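Lmo2125 protein (Listeria monocytogenes serovar 1/2a, PDB 5TU0) binds maltose and, as a lipoprotein of the bacterial solute-binding protein 1 family, probably delivers it for uptake across the cell membrane. Local coordinates at residues W276-S279 with N284-V287; T200-W205 with N357-A362; Q227-K232 with K247-N252. The protein carries 2 engineered substitutions. All blocks are in the same frame, centred on the assembly; numbering follows the deposited sequence.

Contact 1. Residues W276-S279 with N284-V287; sequences WVVS and NKDV. With TTN (tartronate), chain C.
V278 meets K285 across a short strand-to-helix connection, where strand 272-278 of the mixed sheet hands over to helix 285-295. V278 points toward the start of the helix, and its CG1 lies 4.4 Å from CG of K285, a loose apolar touch. Deeper in, V278 also rests on A288 and L292 of the same helix. At S279 the backbone takes over: its O lies 3.7 Å from CE of K285, whose extended chain passes this carbonyl. With CG beside the backbone N (chi1 -66°), the lysine is directed back over the connection, and its NZ is hydrogen-bonded to N280 OD1. S279 OG bonds the N of Y281, within the same connection. The helix start also carries a bound tartronate. Two successive backbone N-H groups reach its two carboxylates, K285 N to O4 at 3.0 Å and D286 N to O1 at 3.1 Å, while K283 O makes a third hydrogen bond to the ligand. The N-terminal end of the helix would probably favour an anion here, although D286 brings its own carboxylate close, OD1 lying 3.4 Å from tartronate O1.

Contact 2. Residues T200-W205 with N357-A362; sequences TYATKW and NLKFDA. Engineered in segment 357-362: K359 (natural residue Met).
K359, an engineered residue where the natural protein has Met, reaches from helix 348-363 to A202 on helix 193-208. Its side chain leaves the helix with CG beside the backbone N (chi1 -67°) and then bends at each of the three following torsions, a folded path that brings NZ to 3.8 Å from CB of A202. CE follows at 4.1 Å from the same methyl. The ammonium end is buried by this contact and finds no polar partner in the model; the side chain also touches S166 of helix 163-172. One turn on, A362 sets its CB toward T203, and here the two segments come closest, with CA of T203 and CA of A362 6.2 Å apart. Both branches of T203 touch A362: OG1 lies 3.6 Å from CB of A362, and CG2 comes within 3.4 Å of A362 O. No hydrogen bond joins the segments; T203 OG1 is hydrogen-bonded to I199 O in its own helix. Behind A202, W205 NE1 donates to Y201 OH (3.1 Å, N-H...O angle 169°) with the hydroxyl in the indole plane, and Y201 OH is also hydrogen-bonded to E136 OE2. A362 further touches S372 of helix 369-387, so the pair joins three helices of what is probably the C-terminal lobe of the two-lobed binding-protein fold. At A362 and T203 small side chains thus let the two helices approach through methyl and backbone contacts, while burial of the lysine NZ without a partner would probably disfavour its charged form.

Contact 3. Residues Q227-K232 with K247-N252; sequences QFVKGK and KEAKIN
The hydrogen bond from K232 N to Q227 O, 2.8 Å long, closes a Schellman motif that ends helix 217-229, whose last residues, F228 and V229, meet I251. A second bond, from G231 N to F228 O, completes it, with G231 supplying the positive phi. The turn leaves V229 O facing the neighbouring segment, and CD1 of I251 comes to 3.3 Å from this oxygen. CG1 of the isoleucine sits beside its backbone N (chi1 -68°), which carries the CD1 end of the side chain onto the last helical residue; the same methyl also lies 3.9 Å from F228 O. The other branch, CG2, meets the phenylalanine ring obliquely, 4.3 Å from CE2 of F228. That ring also packs edge-to-face with Y246 and touches Y119 of strand 105-121. At the outer side V229 turns CG1 to CB of A249, at 3.5 Å. A249 follows helix 243-248, whose end is also a Schellman motif, with K250 at positive phi and K250 N bonded to K247 O at 3.1 Å. Beyond I251, N252 pairs through its backbone with K122, and its ND2 bonds D123 OD1, so the chain is already entering the sheet. The contact thus lies where the end of helix 217-229 meets the link from helix 243-248 to strand 253-256. No hydrogen bond crosses between the segments; methyl groups lie against a ring, another methyl and carbonyl oxygens, so the contact is largely van der Waals in kind.

From the N terminus, the chain first passes through the two-stranded parallel sheet and the long strand 105-121 before contact 2 opens on helix 193-208. Contact 3 opens next, on helix 217-229, and closes after 14 intervening residues, joining two helix ends. Contact 1 then opens on strand 272-278 and closes after four intervening residues, tying a strand of the mixed sheet to the next helix, 285-295. Contact 2 closes last, on helix 348-363, joining two helices far apart in sequence, so both others nest within its long loop and none cross. Contact 1 lies across the chain's centre from contacts 2 and 3; centres are about 28 Å apart for contacts 2 and 3, about 45 Å for 1 and 2.

Contact 1. Residues W276-S279 with N284-V287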
# COMPACT_ATOMS: atom_id res chain seq x y z
N TRP A 276 -7.02 0.53 -12.93
CA TRP A 276 -8.28 0.79 -13.58
C TRP A 276 -8.90 -0.58 -13.88
O TRP A 276 -8.20 -1.51 -14.30
CB TRP A 276 -8.08 1.59 -14.87
CG TRP A 276 -7.84 3.02 -14.64
CD1 TRP A 276 -6.65 3.66 -14.51
CD2 TRP A 276 -8.85 4.03 -14.54
NE1 TRP A 276 -6.86 5.02 -14.35
CE2 TRP A 276 -8.20 5.26 -14.34
CE3 TRP A 276 -10.25 4.00 -14.58
CZ2 TRP A 276 -8.90 6.47 -14.21
CZ3 TRP A 276 -10.95 5.20 -14.45
CH2 TRP A 276 -10.27 6.41 -14.26
N VAL A 277 -10.21 -0.70 -13.65
CA VAL A 277 -10.92 -1.95 -13.87
C VAL A 277 -12.16 -1.72 -14.70
O VAL A 277 -12.65 -0.59 -14.78
CB VAL A 277 -11.29 -2.63 -12.54
CG1 VAL A 277 -10.02 -2.86 -11.71
CG2 VAL A 277 -12.30 -1.82 -11.72
N VAL A 278 -12.65 -2.79 -15.34
CA VAL A 278 -13.84 -2.74 -16.21
C VAL A 278 -14.94 -3.61 -15.63
O VAL A 278 -14.70 -4.76 -15.27
CB VAL A 278 -13.52 -3.26 -17.63
CG1 VAL A 278 -14.76 -3.29 -18.51
CG2 VAL A 278 -12.41 -2.43 -18.25
N SER A 279 -16.14 -3.05 -15.51
CA SER A 279 -17.29 -3.79 -15.03
C SER A 279 -17.56 -4.99 -15.95
O SER A 279 -17.59 -4.85 -17.17
CB SER A 279 -18.52 -2.89 -15.02
OG SER A 279 -19.70 -3.61 -14.76
N ASN A 284 -20.15 -1.91 -22.90
CA ASN A 284 -19.19 -1.13 -23.67
C ASN A 284 -17.75 -1.59 -23.42
O ASN A 284 -16.85 -0.76 -23.30
CB ASN A 284 -19.32 0.33 -23.26
CG ASN A 284 -20.72 0.89 -23.46
OD1 ASN A 284 -21.19 1.03 -24.58
ND2 ASN A 284 -21.38 1.24 -22.36
N LYS A 285 -17.54 -2.90 -23.35
CA LYS A 285 -16.22 -3.45 -23.05
C LYS A 285 -15.08 -3.11 -24.04
O LYS A 285 -13.94 -2.95 -23.62
CB LYS A 285 -16.30 -4.96 -22.83
CG LYS A 285 -17.10 -5.32 -21.59
CD LYS A 285 -17.02 -6.80 -21.26
CE LYS A 285 -17.96 -7.13 -20.12
NZ LYS A 285 -17.94 -8.57 -19.81
N ASP A 286 -15.38 -3.01 -25.34
CA ASP A 286 -14.35 -2.65 -26.33
C ASP A 286 -13.86 -1.23 -26.07
O ASP A 286 -12.66 -1.00 -26.00
CB ASP A 286 -14.84 -2.77 -27.79
CG ASP A 286 -15.11 -4.20 -28.22
OD1 ASP A 286 -14.55 -5.15 -27.62
OD2 ASP A 286 -15.87 -4.38 -29.21
N VAL A 287 -14.80 -0.29 -25.91
CA VAL A 287 -14.42 1.09 -25.62
C VAL A 287 -13.74 1.19 -24.24
O VAL A 287 -12.79 1.96 -24.08
CB VAL A 287 -15.60 2.07 -25.72
CG1 VAL A 287 -15.16 3.48 -25.34
CG2 VAL A 287 -16.16 2.08 -27.14
C1 TTN C . -18.82 -4.36 -26.40
C2 TTN C . -20.04 -5.22 -26.17
C3 TTN C . -20.11 -5.74 -24.76
O1 TTN C . -17.70 -4.88 -26.28
O2 TTN C . -18.96 -3.14 -26.70
O3 TTN C . -21.25 -4.49 -26.44
O4 TTN C . -19.50 -5.14 -23.86
O5 TTN C . -20.79 -6.77 -24.55

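Contact 2. Residues T200-W205 with N357-A362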
# COMPACT_ATOMS: atom_id res chain seq x y z
N THR A 200 11.40 -10.44 16.99
CA THR A 200 12.35 -10.22 18.09
C THR A 200 12.92 -8.80 18.05
O THR A 200 13.01 -8.14 19.08
CB THR A 200 13.49 -11.27 18.06
OG1 THR A 200 12.92 -12.58 18.12
CG2 THR A 200 14.45 -11.10 19.24
N TYR A 201 13.31 -8.34 16.86
CA TYR A 201 13.82 -6.98 16.68
C TYR A 201 12.76 -5.93 17.07
O TYR A 201 13.05 -4.96 17.81
CB TYR A 201 14.31 -6.74 15.26
CG TYR A 201 14.96 -5.41 15.11
CD1 TYR A 201 16.24 -5.18 15.65
CD2 TYR A 201 14.30 -4.35 14.49
CE1 TYR A 201 16.83 -3.94 15.54
CE2 TYR A 201 14.90 -3.10 14.38
CZ TYR A 201 16.16 -2.90 14.90
OH TYR A 201 16.75 -1.65 14.80
N ALA A 202 11.54 -6.13 16.61
CA ALA A 202 10.44 -5.21 16.96
C ALA A 202 10.21 -5.14 18.47
O ALA A 202 10.00 -4.06 19.02
CB ALA A 202 9.15 -5.62 16.25
N THR A 203 10.26 -6.30 19.12
CA THR A 203 10.03 -6.40 20.53
C THR A 203 11.05 -5.56 21.32
O THR A 203 10.70 -4.99 22.36
CB THR A 203 10.00 -7.89 20.96
OG1 THR A 203 8.93 -8.56 20.26
CG2 THR A 203 9.77 -8.05 22.44
N LYS A 204 12.28 -5.48 20.82
CA LYS A 204 13.33 -4.68 21.50
C LYS A 204 12.91 -3.20 21.52
O LYS A 204 13.09 -2.51 22.53
CB LYS A 204 14.70 -4.82 20.82
CG LYS A 204 15.29 -6.23 20.75
CD LYS A 204 15.66 -6.81 22.10
CE LYS A 204 16.35 -8.16 21.93
NZ LYS A 204 16.49 -8.87 23.24
N TRP A 205 12.37 -2.70 20.40
CA TRP A 205 11.90 -1.31 20.35
C TRP A 205 10.73 -1.10 21.32
O TRP A 205 10.73 -0.16 22.11
CB TRP A 205 11.52 -0.89 18.93
CG TRP A 205 12.72 -0.56 18.07
CD1 TRP A 205 13.48 -1.44 17.33
CD2 TRP A 205 13.30 0.74 17.87
NE1 TRP A 205 14.50 -0.75 16.69
CE2 TRP A 205 14.40 0.58 17.01
CE3 TRP A 205 12.99 2.02 18.35
CZ2 TRP A 205 15.20 1.66 16.60
CZ3 TRP A 205 13.78 3.08 17.96
CH2 TRP A 205 14.87 2.89 17.07
N ASN A 357 -2.41 -10.72 16.94
CA ASN A 357 -1.87 -11.43 18.10
C ASN A 357 -0.39 -11.70 17.97
O ASN A 357 0.35 -11.61 18.95
CB ASN A 357 -2.56 -12.78 18.29
CG ASN A 357 -4.04 -12.66 18.51
OD1 ASN A 357 -4.66 -11.69 18.11
ND2 ASN A 357 -4.61 -13.66 19.14
N LEU A 358 0.02 -12.08 16.76
CA LEU A 358 1.40 -12.39 16.47
C LEU A 358 2.33 -11.26 16.94
O LEU A 358 3.31 -11.51 17.65
CB LEU A 358 1.57 -12.67 14.98
CG LEU A 358 2.97 -12.98 14.44
CD1 LEU A 358 2.88 -13.88 13.21
CD2 LEU A 358 3.76 -11.71 14.13
N LYS A 359 2.02 -10.04 16.54
CA LYS A 359 2.83 -8.89 16.94
C LYS A 359 2.54 -8.46 18.38
O LYS A 359 3.46 -8.22 19.15
CB LYS A 359 2.64 -7.70 15.99
CG LYS A 359 3.14 -7.88 14.53
CD LYS A 359 4.64 -8.20 14.36
CE LYS A 359 5.58 -7.15 14.98
NZ LYS A 359 5.72 -7.22 16.48
N PHE A 360 1.26 -8.39 18.78
CA PHE A 360 0.93 -7.89 20.09
C PHE A 360 1.42 -8.73 21.26
O PHE A 360 1.95 -8.18 22.25
CB PHE A 360 -0.56 -7.64 20.29
CG PHE A 360 -0.88 -7.07 21.65
CD1 PHE A 360 -0.73 -5.71 21.89
CD2 PHE A 360 -1.26 -7.89 22.70
CE1 PHE A 360 -0.96 -5.17 23.16
CE2 PHE A 360 -1.49 -7.36 23.97
CZ PHE A 360 -1.35 -6.00 24.19
N ASP A 361 1.22 -10.05 21.18
CA ASP A 361 1.61 -10.93 22.29
C ASP A 361 3.11 -10.79 22.62
O ASP A 361 3.49 -10.84 23.79
CB ASP A 361 1.20 -12.37 22.03
CG ASP A 361 -0.33 -12.57 21.98
OD1 ASP A 361 -1.11 -11.65 22.31
OD2 ASP A 361 -0.76 -13.68 21.60
N ALA A 362 3.93 -10.59 21.59
CA ALA A 362 5.37 -10.37 21.75
C ALA A 362 5.68 -8.93 22.13
O ALA A 362 6.49 -8.68 23.03
CB ALA A 362 6.11 -10.77 20.49

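Contact 3. Residues Q227-K232 with K247-N252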
# COMPACT_ATOMS: atom_id res chain seq x y z
N GLN A 227 2.93 13.10 17.79
CA GLN A 227 4.36 13.35 18.08
C GLN A 227 5.11 13.95 16.89
O GLN A 227 5.89 14.91 17.04
CB GLN A 227 5.07 12.06 18.54
CG GLN A 227 4.53 11.47 19.84
CD GLN A 227 4.80 12.35 21.05
OE1 GLN A 227 3.87 12.71 21.79
NE2 GLN A 227 6.06 12.69 21.27
N PHE A 228 4.89 13.41 15.70
CA PHE A 228 5.58 13.94 14.53
C PHE A 228 5.11 15.37 14.19
O PHE A 228 5.95 16.26 13.97
CB PHE A 228 5.39 13.01 13.34
CG PHE A 228 6.26 13.37 12.17
CD1 PHE A 228 7.62 13.16 12.23
CD2 PHE A 228 5.72 13.92 11.01
CE1 PHE A 228 8.44 13.50 11.17
CE2 PHE A 228 6.53 14.24 9.93
CZ PHE A 228 7.89 14.03 10.01
N VAL A 229 3.80 15.59 14.17
CA VAL A 229 3.22 16.92 13.84
C VAL A 229 3.56 17.99 14.87
O VAL A 229 3.54 19.19 14.55
CB VAL A 229 1.68 16.83 13.58
CG1 VAL A 229 1.06 18.20 13.41
CG2 VAL A 229 1.41 16.00 12.34
N LYS A 230 3.90 17.59 16.09
CA LYS A 230 4.29 18.55 17.12
C LYS A 230 5.80 18.69 17.29
O LYS A 230 6.25 19.35 18.23
CB LYS A 230 3.60 18.22 18.45
CG LYS A 230 2.11 18.50 18.39
CD LYS A 230 1.40 18.13 19.67
CE LYS A 230 -0.06 18.57 19.59
NZ LYS A 230 -0.82 18.10 20.78
N GLY A 231 6.57 18.11 16.38
CA GLY A 231 8.03 18.23 16.44
C GLY A 231 8.72 17.45 17.56
O GLY A 231 9.80 17.83 18.00
N LYS A 232 8.10 16.36 18.01
CA LYS A 232 8.65 15.53 19.11
C LYS A 232 9.22 14.18 18.63
O LYS A 232 9.91 13.50 19.39
CB LYS A 232 7.57 15.32 20.16
CG LYS A 232 7.07 16.63 20.75
CD LYS A 232 5.93 16.40 21.72
CE LYS A 232 5.51 17.72 22.36
NZ LYS A 232 4.45 17.49 23.37
N LYS A 247 2.00 18.79 5.35
CA LYS A 247 2.03 20.06 4.59
C LYS A 247 1.07 21.07 5.23
O LYS A 247 1.43 22.24 5.39
CB LYS A 247 1.68 19.86 3.11
CG LYS A 247 2.75 19.11 2.34
CD LYS A 247 2.46 18.98 0.85
CE LYS A 247 1.31 18.04 0.57
NZ LYS A 247 1.13 17.79 -0.88
N GLU A 248 -0.12 20.61 5.61
CA GLU A 248 -1.11 21.45 6.31
C GLU A 248 -0.58 21.98 7.64
O GLU A 248 -0.84 23.13 8.00
CB GLU A 248 -2.41 20.67 6.57
CG GLU A 248 -3.27 20.39 5.35
CD GLU A 248 -4.04 21.60 4.84
OE1 GLU A 248 -3.75 22.75 5.26
OE2 GLU A 248 -4.95 21.41 3.99
N ALA A 249 0.15 21.14 8.37
CA ALA A 249 0.72 21.52 9.67
C ALA A 249 2.06 22.28 9.55
O ALA A 249 2.69 22.59 10.56
CB ALA A 249 0.89 20.28 10.54
N LYS A 250 2.48 22.58 8.32
CA LYS A 250 3.72 23.35 8.05
C LYS A 250 5.04 22.77 8.62
O LYS A 250 6.00 23.50 8.86
CB LYS A 250 3.53 24.82 8.48
CG LYS A 250 2.59 25.60 7.59
CD LYS A 250 2.46 27.04 8.07
CE LYS A 250 1.89 27.95 6.99
NZ LYS A 250 0.56 27.49 6.50
N ILE A 251 5.09 21.45 8.79
CA ILE A 251 6.29 20.77 9.26
C ILE A 251 7.29 20.77 8.12
O ILE A 251 6.93 20.46 6.98
CB ILE A 251 5.98 19.30 9.66
CG1 ILE A 251 5.09 19.26 10.91
CG2 ILE A 251 7.24 18.49 9.92
CD1 ILE A 251 5.77 19.75 12.18
N ASN A 252 8.54 21.14 8.40
CA ASN A 252 9.59 21.13 7.38
C ASN A 252 10.03 19.67 7.24
O ASN A 252 11.15 19.30 7.63
CB ASN A 252 10.75 22.04 7.80
CG ASN A 252 11.84 22.13 6.75
OD1 ASN A 252 11.64 21.75 5.59
ND2 ASN A 252 13.00 22.63 7.15